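Local coordinates for protein formate dehydrogenase (Pyrobaculum aerophilum, PDB 1QP8) that binds NADPH and, as a member of the D-isomer specific 2-hydroxyacid dehydrogenase family, probably reduces 2-oxoacids such as glyoxylate or hydroxypyruvate, at residues A[38-42]-A[43-47]; A[56-60]-A[61-65]. One frame throughout, in Å; residues are numbered along the deposited sequence.

Contact 1: A[38-42]-A[43-47]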
ATOM      1  N   SER A  38       0.465  -0.834 -31.232  1.00 57.34           N
ATOM      2  CA  SER A  38      -0.242  -0.803 -29.965  1.00 57.34           C
ATOM      3  C   SER A  38      -1.670  -1.250 -30.287  1.00 57.34           C
ATOM      4  O   SER A  38      -2.329  -1.954 -29.523  1.00 57.34           O
ATOM      5  CB  SER A  38      -0.244   0.605 -29.404  1.00 71.63           C
ATOM      6  OG  SER A  38       0.007   0.568 -28.016  1.00 71.63           O
ATOM      7  N   ARG A  39      -2.140  -0.822 -31.442  1.00 52.09           N
ATOM      8  CA  ARG A  39      -3.456  -1.184 -31.916  1.00 52.09           C
ATOM      9  C   ARG A  39      -3.276  -1.349 -33.422  1.00 52.09           C
ATOM     10  O   ARG A  39      -2.307  -0.840 -34.002  1.00 52.09           O
ATOM     11  CB  ARG A  39      -4.480  -0.087 -31.587  1.00 91.43           C
ATOM     12  CG  ARG A  39      -5.243  -0.324 -30.284  1.00 91.43           C
ATOM     13  CD  ARG A  39      -5.087   0.825 -29.297  1.00 91.43           C
ATOM     14  NE  ARG A  39      -4.588   0.365 -27.995  1.00 91.43           N
ATOM     15  CZ  ARG A  39      -5.344  -0.114 -27.007  1.00 91.43           C
ATOM     16  NH1 ARG A  39      -6.663  -0.202 -27.148  1.00 91.43           N
ATOM     17  NH2 ARG A  39      -4.777  -0.521 -25.875  1.00 91.43           N
ATOM     18  N   ILE A  40      -4.177  -2.084 -34.059  1.00 52.14           N
ATOM     19  CA  ILE A  40      -4.056  -2.276 -35.489  1.00 52.14           C
ATOM     20  C   ILE A  40      -5.437  -2.564 -36.030  1.00 52.14           C
ATOM     21  O   ILE A  40      -6.192  -3.330 -35.441  1.00 52.14           O
ATOM     22  CB  ILE A  40      -3.080  -3.434 -35.802  1.00 38.52           C
ATOM     23  CG1 ILE A  40      -2.705  -3.411 -37.285  1.00 38.52           C
ATOM     24  CG2 ILE A  40      -3.687  -4.756 -35.413  1.00 38.52           C
ATOM     25  CD1 ILE A  40      -1.679  -4.479 -37.687  1.00 38.52           C
ATOM     26  N   THR A  41      -5.778  -1.926 -37.140  1.00 45.29           N
ATOM     27  CA  THR A  41      -7.094  -2.114 -37.731  1.00 45.29           C
ATOM     28  C   THR A  41      -7.060  -3.122 -38.862  1.00 45.29           C
ATOM     29  O   THR A  41      -5.993  -3.476 -39.367  1.00 45.29           O
ATOM     30  CB  THR A  41      -7.646  -0.792 -38.301  1.00 40.28           C
ATOM     31  OG1 THR A  41      -6.817  -0.358 -39.387  1.00 40.28           O
ATOM     32  CG2 THR A  41      -7.674   0.281 -37.223  1.00 40.28           C
ATOM     33  N   ALA A  42      -8.237  -3.579 -39.267  1.00 46.45           N
ATOM     34  CA  ALA A  42      -8.306  -4.524 -40.359  1.00 46.45           C
ATOM     35  C   ALA A  42      -7.882  -3.819 -41.640  1.00 46.45           C
ATOM     36  O   ALA A  42      -7.416  -4.467 -42.579  1.00 46.45           O
ATOM     37  CB  ALA A  42      -9.699  -5.057 -40.498  1.00 25.45           C
ATOM     38  N   GLU A  43      -8.031  -2.496 -41.674  1.00 57.70           N
ATOM     39  CA  GLU A  43      -7.647  -1.732 -42.852  1.00 57.70           C
ATOM     40  C   GLU A  43      -6.140  -1.855 -43.028  1.00 57.70           C
ATOM     41  O   GLU A  43      -5.657  -2.016 -44.146  1.00 57.70           O
ATOM     42  CB  GLU A  43      -8.037  -0.255 -42.719  1.00 99.77           C
ATOM     43  CG  GLU A  43      -8.918   0.082 -41.527  1.00 99.77           C
ATOM     44  CD  GLU A  43     -10.171  -0.758 -41.467  1.00 99.77           C
ATOM     45  OE1 GLU A  43     -10.904  -0.807 -42.475  1.00 99.77           O
ATOM     46  OE2 GLU A  43     -10.423  -1.367 -40.405  1.00 99.77           O
ATOM     47  N   GLU A  44      -5.391  -1.788 -41.931  1.00 52.80           N
ATOM     48  CA  GLU A  44      -3.939  -1.919 -42.025  1.00 52.80           C
ATOM     49  C   GLU A  44      -3.559  -3.367 -42.334  1.00 52.80           C
ATOM     50  O   GLU A  44      -2.668  -3.627 -43.141  1.00 52.80           O
ATOM     51  CB  GLU A  44      -3.262  -1.501 -40.719  1.00 36.50           C
ATOM     52  CG  GLU A  44      -3.157  -0.025 -40.505  1.00 36.50           C
ATOM     53  CD  GLU A  44      -3.019   0.319 -39.035  1.00 36.50           C
ATOM     54  OE1 GLU A  44      -3.934  -0.061 -38.250  1.00 36.50           O
ATOM     55  OE2 GLU A  44      -2.003   0.966 -38.663  1.00 36.50           O
ATOM     56  N   LEU A  45      -4.236  -4.310 -41.690  1.00 56.71           N
ATOM     57  CA  LEU A  45      -3.934  -5.712 -41.916  1.00 56.71           C
ATOM     58  C   LEU A  45      -4.092  -6.146 -43.367  1.00 56.71           C
ATOM     59  O   LEU A  45      -3.357  -7.013 -43.852  1.00 56.71           O
ATOM     60  CB  LEU A  45      -4.795  -6.590 -41.008  1.00 46.44           C
ATOM     61  CG  LEU A  45      -4.254  -6.723 -39.581  1.00 46.44           C
ATOM     62  CD1 LEU A  45      -5.083  -7.702 -38.784  1.00 46.44           C
ATOM     63  CD2 LEU A  45      -2.825  -7.202 -39.633  1.00 46.44           C
ATOM     64  N   ALA A  46      -5.034  -5.540 -44.076  1.00 63.72           N
ATOM     65  CA  ALA A  46      -5.250  -5.927 -45.460  1.00 63.72           C
ATOM     66  C   ALA A  46      -4.110  -5.500 -46.364  1.00 63.72           C
ATOM     67  O   ALA A  46      -3.854  -6.132 -47.391  1.00 63.72           O
ATOM     68  CB  ALA A  46      -6.543  -5.355 -45.963  1.00 34.39           C
ATOM     69  N   LYS A  47      -3.425  -4.433 -45.983  1.00 48.94           N
ATOM     70  CA  LYS A  47      -2.318  -3.930 -46.784  1.00 48.94           C
ATOM     71  C   LYS A  47      -1.019  -4.691 -46.575  1.00 48.94           C
ATOM     72  O   LYS A  47      -0.063  -4.486 -47.324  1.00 48.94           O
ATOM     73  CB  LYS A  47      -2.075  -2.459 -46.476  1.00 67.96           C
ATOM     74  CG  LYS A  47      -3.261  -1.568 -46.761  1.00 67.96           C
ATOM     75  CD  LYS A  47      -2.948  -0.154 -46.328  1.00 67.96           C
ATOM     76  CE  LYS A  47      -3.858   0.863 -46.985  1.00 67.96           C
ATOM     77  NZ  LYS A  47      -3.369   2.243 -46.697  1.00 67.96           N
TER
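Thr41 and Glu44 grip each other in both directions at the start of the helix. The backbone N of Thr41 gives a nearly straight hydrogen bond to OE1 of Glu44, 2.8 Å long with an N-H...O angle of 175°, meeting that oxygen almost head-on along its C-O bond. In return Glu44 N donates to Thr41 OG1 at 3.2 Å. The hydroxyl takes this place because chi1 of Thr41, 65°, sets OG1 between the backbone N and the carbonyl carbon, within reach of Glu44 N. OG1 also donates to Glu44 OE1 at 3.1 Å, on the anti side and 25° out of the carboxylate plane, which leaves one oxygen held by two donors of a single residue. A glutamate suits the N3 position, since its chain, extended beyond CG, spans back to the N-cap. The other carboxylate oxygen of Glu44, OE2, is hydrogen-bonded to Tyr4 OH, so both oxygens have partners. Beside the capping bonds, Ile40 CD1 meets Leu45 CD2 at 3.5 Å, the two side chains crossing at about a right angle. Leu45 also packs on Ile69. The helical ladder begins with Leu45 N to Thr41 O at 3.0 Å and continues with Ala46 N to Ala42 O. Reciprocal side-chain-to-backbone bonds of this kind, with Thr41 as N-cap, make a capping box that starts helix 42-47.

Contact 2: A[56-60]-A[61-65]. With NDP (NADPH dihydro-nicotinamide-adenine-dinucleotide phosphate), chain C.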
ATOM      1  N   VAL A  56       3.290  -6.477 -30.173  1.00 37.28           N
ATOM      2  CA  VAL A  56       2.423  -5.496 -29.548  1.00 37.28           C
ATOM      3  C   VAL A  56       3.131  -4.906 -28.334  1.00 37.28           C
ATOM      4  O   VAL A  56       3.797  -5.612 -27.585  1.00 37.28           O
ATOM      5  CB  VAL A  56       1.085  -6.129 -29.094  1.00 31.88           C
ATOM      6  CG1 VAL A  56       0.146  -5.033 -28.577  1.00 31.88           C
ATOM      7  CG2 VAL A  56       0.436  -6.885 -30.253  1.00 31.88           C
ATOM      8  N   VAL A  57       2.979  -3.603 -28.144  1.00 36.71           N
ATOM      9  CA  VAL A  57       3.599  -2.904 -27.023  1.00 36.71           C
ATOM     10  C   VAL A  57       2.891  -3.147 -25.688  1.00 36.71           C
ATOM     11  O   VAL A  57       3.532  -3.249 -24.646  1.00 36.71           O
ATOM     12  CB  VAL A  57       3.623  -1.391 -27.293  1.00 44.73           C
ATOM     13  CG1 VAL A  57       4.517  -0.690 -26.276  1.00 44.73           C
ATOM     14  CG2 VAL A  57       4.112  -1.135 -28.708  1.00 44.73           C
ATOM     15  N   THR A  58       1.568  -3.232 -25.718  1.00 47.12           N
ATOM     16  CA  THR A  58       0.791  -3.449 -24.496  1.00 47.12           C
ATOM     17  C   THR A  58       0.931  -4.872 -23.945  1.00 47.12           C
ATOM     18  O   THR A  58       1.385  -5.786 -24.635  1.00 47.12           O
ATOM     19  CB  THR A  58      -0.690  -3.193 -24.753  1.00 39.90           C
ATOM     20  OG1 THR A  58      -1.159  -4.127 -25.735  1.00 39.90           O
ATOM     21  CG2 THR A  58      -0.903  -1.780 -25.274  1.00 39.90           C
ATOM     22  N   ALA A  59       0.523  -5.069 -22.702  1.00 73.66           N
ATOM     23  CA  ALA A  59       0.627  -6.388 -22.104  1.00 73.66           C
ATOM     24  C   ALA A  59      -0.495  -7.320 -22.549  1.00 73.66           C
ATOM     25  O   ALA A  59      -0.310  -8.541 -22.573  1.00 73.66           O
ATOM     26  CB  ALA A  59       0.635  -6.269 -20.599  1.00 44.97           C
ATOM     27  N   GLY A  60      -1.647  -6.744 -22.900  1.00 39.76           N
ATOM     28  CA  GLY A  60      -2.785  -7.542 -23.329  1.00 39.76           C
ATOM     29  C   GLY A  60      -2.933  -7.604 -24.830  1.00 39.76           C
ATOM     30  O   GLY A  60      -2.258  -6.858 -25.527  1.00 39.76           O
ATOM     31  N   LEU A  61      -3.812  -8.473 -25.329  1.00 73.85           N
ATOM     32  CA  LEU A  61      -4.011  -8.620 -26.770  1.00 73.85           C
ATOM     33  C   LEU A  61      -5.472  -8.723 -27.189  1.00 73.85           C
ATOM     34  O   LEU A  61      -5.773  -8.892 -28.373  1.00 73.85           O
ATOM     35  CB  LEU A  61      -3.301  -9.867 -27.274  1.00 41.48           C
ATOM     36  CG  LEU A  61      -1.967 -10.259 -26.662  1.00 41.48           C
ATOM     37  CD1 LEU A  61      -1.506 -11.530 -27.340  1.00 41.48           C
ATOM     38  CD2 LEU A  61      -0.930  -9.162 -26.845  1.00 41.48           C
ATOM     39  N   ASP A  62      -6.377  -8.643 -26.225  1.00 53.29           N
ATOM     40  CA  ASP A  62      -7.802  -8.743 -26.517  1.00 53.29           C
ATOM     41  C   ASP A  62      -8.277  -7.662 -27.486  1.00 53.29           C
ATOM     42  O   ASP A  62      -9.191  -7.893 -28.285  1.00 53.29           O
ATOM     43  CB  ASP A  62      -8.601  -8.646 -25.222  1.00 72.59           C
ATOM     44  CG  ASP A  62      -8.274  -7.393 -24.435  1.00 72.59           C
ATOM     45  OD1 ASP A  62      -7.153  -7.307 -23.871  1.00 72.59           O
ATOM     46  OD2 ASP A  62      -9.141  -6.492 -24.389  1.00 72.59           O
ATOM     47  N   HIS A  63      -7.654  -6.489 -27.427  1.00 37.44           N
ATOM     48  CA  HIS A  63      -8.039  -5.392 -28.305  1.00 37.44           C
ATOM     49  C   HIS A  63      -7.720  -5.619 -29.789  1.00 37.44           C
ATOM     50  O   HIS A  63      -8.226  -4.901 -30.653  1.00 37.44           O
ATOM     51  CB  HIS A  63      -7.375  -4.102 -27.845  1.00 41.68           C
ATOM     52  CG  HIS A  63      -5.887  -4.179 -27.827  1.00 41.68           C
ATOM     53  ND1 HIS A  63      -5.195  -4.908 -26.884  1.00 41.68           N
ATOM     54  CD2 HIS A  63      -4.956  -3.650 -28.656  1.00 41.68           C
ATOM     55  CE1 HIS A  63      -3.900  -4.824 -27.131  1.00 41.68           C
ATOM     56  NE2 HIS A  63      -3.728  -4.066 -28.200  1.00 41.68           N
ATOM     57  N   LEU A  64      -6.887  -6.606 -30.096  1.00 38.90           N
ATOM     58  CA  LEU A  64      -6.534  -6.879 -31.488  1.00 38.90           C
ATOM     59  C   LEU A  64      -7.665  -7.509 -32.288  1.00 38.90           C
ATOM     60  O   LEU A  64      -8.362  -8.403 -31.802  1.00 38.90           O
ATOM     61  CB  LEU A  64      -5.341  -7.820 -31.553  1.00 32.88           C
ATOM     62  CG  LEU A  64      -3.998  -7.378 -30.991  1.00 32.88           C
ATOM     63  CD1 LEU A  64      -3.017  -8.539 -31.177  1.00 32.88           C
ATOM     64  CD2 LEU A  64      -3.495  -6.140 -31.720  1.00 32.88           C
ATOM     65  N   PRO A  65      -7.833  -7.080 -33.548  1.00 72.65           N
ATOM     66  CA  PRO A  65      -8.876  -7.602 -34.437  1.00 72.65           C
ATOM     67  C   PRO A  65      -9.004  -9.110 -34.341  1.00 72.65           C
ATOM     68  O   PRO A  65     -10.098  -9.636 -34.194  1.00 72.65           O
ATOM     69  CB  PRO A  65      -8.389  -7.209 -35.811  1.00 29.40           C
ATOM     70  CG  PRO A  65      -7.666  -5.949 -35.574  1.00 29.40           C
ATOM     71  CD  PRO A  65      -6.920  -6.181 -34.276  1.00 29.40           C
TER
HETATM   72  PA  NDP C 310       0.769 -12.486 -18.319  0.70 54.47           P
HETATM   73  O1A NDP C 310      -0.052 -12.481 -19.570  0.70 54.47           O
HETATM   74  O2A NDP C 310       1.178 -11.105 -18.657  0.70 54.47           O
HETATM   75  O5B NDP C 310      -0.572 -13.128 -17.603  0.70 54.47           O
HETATM   76  C5B NDP C 310      -0.490 -14.610 -17.555  0.70 54.47           C
HETATM   77  C4B NDP C 310      -1.022 -15.134 -16.172  0.70 54.47           C
HETATM   78  O4B NDP C 310      -2.497 -15.156 -16.049  0.70 54.47           O
HETATM   79  C3B NDP C 310      -0.652 -16.643 -15.885  0.70 54.47           C
HETATM   80  O3B NDP C 310      -0.753 -16.908 -14.497  0.70 54.47           O
HETATM   81  C2B NDP C 310      -1.707 -17.294 -16.780  0.70 54.47           C
HETATM   82  O2B NDP C 310      -1.950 -18.653 -16.810  0.70 54.47           O
HETATM   83  C1B NDP C 310      -2.894 -16.500 -16.426  0.70 54.47           C
HETATM   84  N9A NDP C 310      -3.952 -16.634 -17.373  0.70 54.47           N
HETATM   85  C8A NDP C 310      -4.062 -16.239 -18.680  0.70 54.47           C
HETATM   86  N7A NDP C 310      -5.251 -16.545 -19.202  0.70 54.47           N
HETATM   87  C5A NDP C 310      -5.909 -17.162 -18.168  0.70 54.47           C
HETATM   88  C6A NDP C 310      -7.228 -17.742 -18.074  0.70 54.47           C
HETATM   89  N6A NDP C 310      -8.043 -17.730 -19.146  0.70 54.47           N
HETATM   90  N1A NDP C 310      -7.595 -18.308 -16.858  0.70 54.47           N
HETATM   91  C2A NDP C 310      -6.688 -18.288 -15.806  0.70 54.47           C
HETATM   92  N3A NDP C 310      -5.466 -17.785 -15.814  0.70 54.47           N
HETATM   93  C4A NDP C 310      -5.149 -17.216 -17.036  0.70 54.47           C
HETATM   94  O3  NDP C 310       0.625 -11.696 -16.971  0.70 54.47           O
HETATM   95  PN  NDP C 310       0.369 -10.216 -16.308  0.70 54.47           P
HETATM   96  O1N NDP C 310       0.395 -10.283 -14.829  0.70 54.47           O
HETATM   97  O2N NDP C 310       1.337  -9.194 -16.823  0.70 54.47           O
HETATM   98  O5D NDP C 310      -1.145  -9.758 -16.822  0.70 54.47           O
HETATM   99  C5D NDP C 310      -1.269  -9.185 -18.145  0.70 54.47           C
HETATM  100  C4D NDP C 310      -2.739  -8.753 -18.290  0.70 54.47           C
HETATM  101  O4D NDP C 310      -3.025  -7.716 -17.320  0.70 54.47           O
HETATM  102  C3D NDP C 310      -2.994  -8.144 -19.668  0.70 54.47           C
HETATM  103  O3D NDP C 310      -3.349  -9.182 -20.567  0.70 54.47           O
HETATM  104  C2D NDP C 310      -4.109  -7.110 -19.357  0.70 54.47           C
HETATM  105  O2D NDP C 310      -5.418  -7.673 -19.532  0.70 54.47           O
HETATM  106  C1D NDP C 310      -3.801  -6.647 -17.914  0.70 54.47           C
HETATM  107  N1N NDP C 310      -3.031  -5.315 -17.854  0.70 54.47           N
HETATM  108  C2N NDP C 310      -3.698  -4.238 -17.174  0.70 54.47           C
HETATM  109  C3N NDP C 310      -2.999  -3.007 -17.111  0.70 54.47           C
HETATM  110  C7N NDP C 310      -3.704  -1.805 -16.370  0.70 54.47           C
HETATM  111  O7N NDP C 310      -3.038  -0.810 -16.151  0.70 54.47           O
HETATM  112  N7N NDP C 310      -5.010  -1.960 -16.023  0.70 54.47           N
HETATM  113  C4N NDP C 310      -1.686  -2.769 -17.672  0.70 54.47           C
HETATM  114  C5N NDP C 310      -1.145  -3.939 -18.318  0.70 54.47           C
HETATM  115  C6N NDP C 310      -1.746  -5.156 -18.424  0.70 54.47           C
HETATM  116  P2B NDP C 310      -1.137 -19.478 -18.052  0.70 54.47           P
HETATM  117  O1X NDP C 310      -1.710 -20.837 -17.730  0.70 54.47           O
HETATM  118  O2X NDP C 310      -1.656 -18.826 -19.284  0.70 54.47           O
HETATM  119  O3X NDP C 310       0.276 -19.265 -17.789  0.70 54.47           O
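Val56 faces the second half of this loop with two methyl groups, CG2 reaching tip to tip toward Leu64 CD1 at 3.9 Å and CG1 lying at the edge of the His63 ring, 4.0 Å from NE2. A branched, apolar residue suits this buried place, where both Val56 and Leu64 also pack on Val75. Thr58 comes next, its chi1 of 62° placing OG1 between the backbone N and the carbonyl carbon, from where it donates to Gly60 O at 3.0 Å and passes 3.2 Å from His63 CE1. Ala59 and Gly60 form part of the cofactor pocket, in the cleft between the Rossmann-type nucleotide-binding domain and the other domain, as in this family: Ala59 CB lies 3.4 Å from C6N of the nicotinamide ring of NADPH, and Gly60 CA is 3.3 Å from the ribose O3D. Small residues suit positions so near the cofactor. Gly60 O points back from the pocket to the edge of the His63 ring, in its plane and 3.1 Å from CE1, while NE2 of that ring makes a weak hydrogen bond to Ser38 O. An alanine in place of His63 would probably open a gap beside Val56 and Thr58 and leave Ser38 O without this partner. Beyond Gly60 the chain makes a type I beta turn from Leu61 to Leu64, and Asp62 OD2 forms a salt bridge with Arg240.

Overall arrangement
Along the chain the two contacts come in series, neither nested nor crossed. Contact 1 lies where the loop after strand 22-24 passes into helix 42-47, at the periphery of the chain. The chain then runs through strand 54-55, and contact 2 closes the bend that follows, before strand 75-76, at the edge of the NADPH pocket. Their centres are about 13 Å apart, yet they touch: the chain before the helix lies against the later loop, with Arg39 CG 3.7 Å from His63 CD2 and Ser38 OG 3.7 Å from Thr58 CG2. Together they link an outer helix, through residues 38-40, to the loop that reaches the cofactor.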